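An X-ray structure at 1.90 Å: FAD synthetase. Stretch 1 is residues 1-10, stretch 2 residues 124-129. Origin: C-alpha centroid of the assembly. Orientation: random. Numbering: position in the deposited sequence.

Stretch 1 (1-10) MQLSKAAEMC
Stretch 2 124-129: SERYCL

Stretch 1 opens with an extended Met 1 (psi 163°), Gln 2 takes the N-cap position (-59/153), and a helix runs from Leu 3 onward with phi/psi near -60/-42. Its i to i+4 bonds begin with Ala 6 N to Gln 2 O at 3.0 Å and end here with Cys 10 N to Ala 6 O at 2.9 Å. Stretch 2 is the last part of another helix and the turn that follows it. The CA register is Met 1 with Arg 126 (5.2 Å), Leu 3 with Cys 128 (5.2 Å) and Ala 6 with Tyr 127 (5.5 Å); together the stretches bury 403 Å².

Ser 124 (chi1 m) makes no contact across the interface, but its O accepts from Leu 129 N at 2.9 Å, which closes the turn. Glu 125 is helical (-77/-39) and directs its CA-to-CB bond away, so its contribution is backbone: Glu 125 O receives a weak hydrogen bond from Met 1 N at 3.1 Å.

Arg 126 (-60/-44) supplies the stronger partner, its O accepting from Met 1 N, also at 3.1 Å. The amino group at the chain start thus meets two successive carbonyls near the helix end. The Arg 126 side chain starts away from stretch 1, yet its extended t, t, t course brings the guanidinium back to two methionines. Met 1, with chi angles p, t, p, lays CE over one guanidinium face, 3.8 Å from NH1; Met 9 (t, t, p) approaches obliquely, with SD 3.7 Å from NH2.

Tyr 127 is the first residue to leave helical phi/psi, at -100/6. Ala 6, whose CB points toward stretch 2, sits 4.0 Å from Tyr 127 CA; its small methyl lies against the backbone here, with Arg 126 O 4.1 Å from that same CB. The Tyr 127 ring (chi1 m, chi2 -52°) meets Met 9 at its edge, near the ring plane, where CE lies 4.3 Å from CE1 in an apolar contact. Leu 3 CD1 is 3.7 Å from Tyr 127 O.

Cys 128 adopts positive phi/psi (59/54), with chi1 t and CB toward stretch 1. That CB comes within 3.1 Å of Met 1 O, 3.6 Å of Leu 3 N and 4.0 Å of Leu 3 CB, the last an apolar pairing; Leu 3 holds t, p. Cys 128 therefore packs against the first turn of the helix. Leu 129 turns extended (-91/140) with rotamer m, t, and its CA-to-CB bond points away, leaving the contact behind.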

# COMPACT_ATOMS: atom_id res chain seq x y z
N MET A 1 13.61 -9.67 -4.90
CA MET A 1 14.29 -10.72 -4.08
C MET A 1 13.33 -11.89 -3.83
O MET A 1 12.11 -11.77 -4.02
CB MET A 1 14.83 -10.11 -2.76
CG MET A 1 13.77 -9.67 -1.68
SD MET A 1 14.36 -8.54 -0.34
CE MET A 1 14.30 -6.97 -1.23
N GLN A 2 13.86 -13.05 -3.44
CA GLN A 2 13.03 -14.19 -3.10
C GLN A 2 12.08 -13.85 -1.96
O GLN A 2 12.39 -13.00 -1.12
CB GLN A 2 13.88 -15.39 -2.69
CG GLN A 2 14.80 -15.90 -3.81
CD GLN A 2 14.05 -16.48 -5.02
OE1 GLN A 2 12.99 -17.11 -4.89
NE2 GLN A 2 14.61 -16.28 -6.20
N LEU A 3 10.95 -14.54 -1.93
CA LEU A 3 9.87 -14.21 -0.99
C LEU A 3 10.29 -14.29 0.47
O LEU A 3 9.94 -13.42 1.26
CB LEU A 3 8.65 -15.10 -1.24
CG LEU A 3 7.43 -14.77 -0.38
CD1 LEU A 3 6.91 -13.33 -0.66
CD2 LEU A 3 6.34 -15.79 -0.67
N SER A 4 11.06 -15.31 0.85
CA SER A 4 11.49 -15.41 2.25
C SER A 4 12.32 -14.20 2.65
O SER A 4 12.19 -13.70 3.77
CB SER A 4 12.32 -16.68 2.50
OG SER A 4 13.55 -16.63 1.80
N LYS A 5 13.16 -13.72 1.74
CA LYS A 5 13.99 -12.53 2.02
C LYS A 5 13.15 -11.26 2.10
O LYS A 5 13.43 -10.42 2.93
CB LYS A 5 15.09 -12.30 0.98
CG LYS A 5 15.97 -13.52 0.71
CD LYS A 5 16.83 -13.91 1.90
CE LYS A 5 17.80 -12.80 2.30
NZ LYS A 5 18.68 -13.18 3.47
N ALA A 6 12.16 -11.13 1.22
CA ALA A 6 11.28 -9.97 1.27
C ALA A 6 10.52 -9.98 2.58
O ALA A 6 10.33 -8.92 3.20
CB ALA A 6 10.30 -9.97 0.08
N ALA A 7 10.04 -11.16 2.97
CA ALA A 7 9.25 -11.27 4.20
C ALA A 7 10.11 -10.92 5.42
O ALA A 7 9.71 -10.12 6.28
CB ALA A 7 8.63 -12.67 4.33
N GLU A 8 11.31 -11.50 5.48
CA GLU A 8 12.21 -11.21 6.61
C GLU A 8 12.61 -9.73 6.65
O GLU A 8 12.65 -9.11 7.71
CB GLU A 8 13.48 -12.10 6.55
CG GLU A 8 14.21 -12.15 7.87
CD GLU A 8 15.22 -11.03 8.04
OE1 GLU A 8 15.68 -10.45 7.02
OE2 GLU A 8 15.57 -10.73 9.21
N MET A 9 12.89 -9.15 5.48
CA MET A 9 13.19 -7.72 5.40
C MET A 9 12.03 -6.88 5.96
O MET A 9 12.23 -6.00 6.80
CB MET A 9 13.51 -7.30 3.95
CG MET A 9 13.83 -5.76 3.81
SD MET A 9 14.08 -5.19 2.08
CE MET A 9 12.37 -5.28 1.48
N CYS A 10 10.81 -7.15 5.50
CA CYS A 10 9.65 -6.35 5.94
C CYS A 10 9.42 -6.56 7.45
O CYS A 10 9.04 -5.64 8.19
CB CYS A 10 8.43 -6.78 5.13
SG CYS A 10 8.54 -6.16 3.40
N SER A 124 6.73 -5.73 -7.98
CA SER A 124 6.38 -7.16 -8.08
C SER A 124 7.65 -8.00 -8.06
O SER A 124 7.68 -9.10 -7.51
CB SER A 124 5.60 -7.44 -9.37
OG SER A 124 4.26 -7.01 -9.23
N GLU A 125 8.71 -7.51 -8.70
CA GLU A 125 9.97 -8.24 -8.70
C GLU A 125 10.70 -8.10 -7.35
O GLU A 125 11.27 -9.08 -6.85
CB GLU A 125 10.86 -7.81 -9.87
CG GLU A 125 10.23 -8.18 -11.23
CD GLU A 125 10.65 -9.56 -11.75
OE1 GLU A 125 11.14 -10.38 -10.94
OE2 GLU A 125 10.50 -9.80 -12.98
N ARG A 126 10.67 -6.91 -6.75
CA ARG A 126 11.27 -6.74 -5.43
C ARG A 126 10.61 -7.64 -4.37
O ARG A 126 11.28 -8.22 -3.52
CB ARG A 126 11.14 -5.28 -4.98
CG ARG A 126 12.01 -4.91 -3.80
CD ARG A 126 11.86 -3.40 -3.43
NE ARG A 126 12.56 -3.08 -2.19
CZ ARG A 126 13.88 -3.17 -2.01
NH1 ARG A 126 14.66 -3.58 -3.00
NH2 ARG A 126 14.42 -2.86 -0.83
N TYR A 127 9.28 -7.73 -4.36
CA TYR A 127 8.60 -8.44 -3.26
C TYR A 127 8.21 -9.86 -3.67
O TYR A 127 7.52 -10.54 -2.94
CB TYR A 127 7.37 -7.68 -2.81
CG TYR A 127 7.65 -6.28 -2.38
CD1 TYR A 127 8.64 -6.01 -1.44
CD2 TYR A 127 6.94 -5.21 -2.91
CE1 TYR A 127 8.91 -4.71 -1.04
CE2 TYR A 127 7.20 -3.90 -2.51
CZ TYR A 127 8.18 -3.66 -1.58
OH TYR A 127 8.45 -2.38 -1.18
N CYS A 128 8.64 -10.27 -4.86
CA CYS A 128 8.42 -11.64 -5.32
C CYS A 128 6.93 -11.97 -5.36
O CYS A 128 6.45 -12.97 -4.78
CB CYS A 128 9.16 -12.65 -4.40
SG CYS A 128 9.48 -14.24 -5.20
N LEU A 129 6.20 -11.11 -6.06
CA LEU A 129 4.78 -11.27 -6.27
C LEU A 129 4.53 -12.06 -7.54
O LEU A 129 5.18 -11.83 -8.55
CB LEU A 129 4.12 -9.91 -6.45
CG LEU A 129 4.47 -8.92 -5.34
CD1 LEU A 129 3.70 -7.59 -5.56
CD2 LEU A 129 4.15 -9.55 -3.98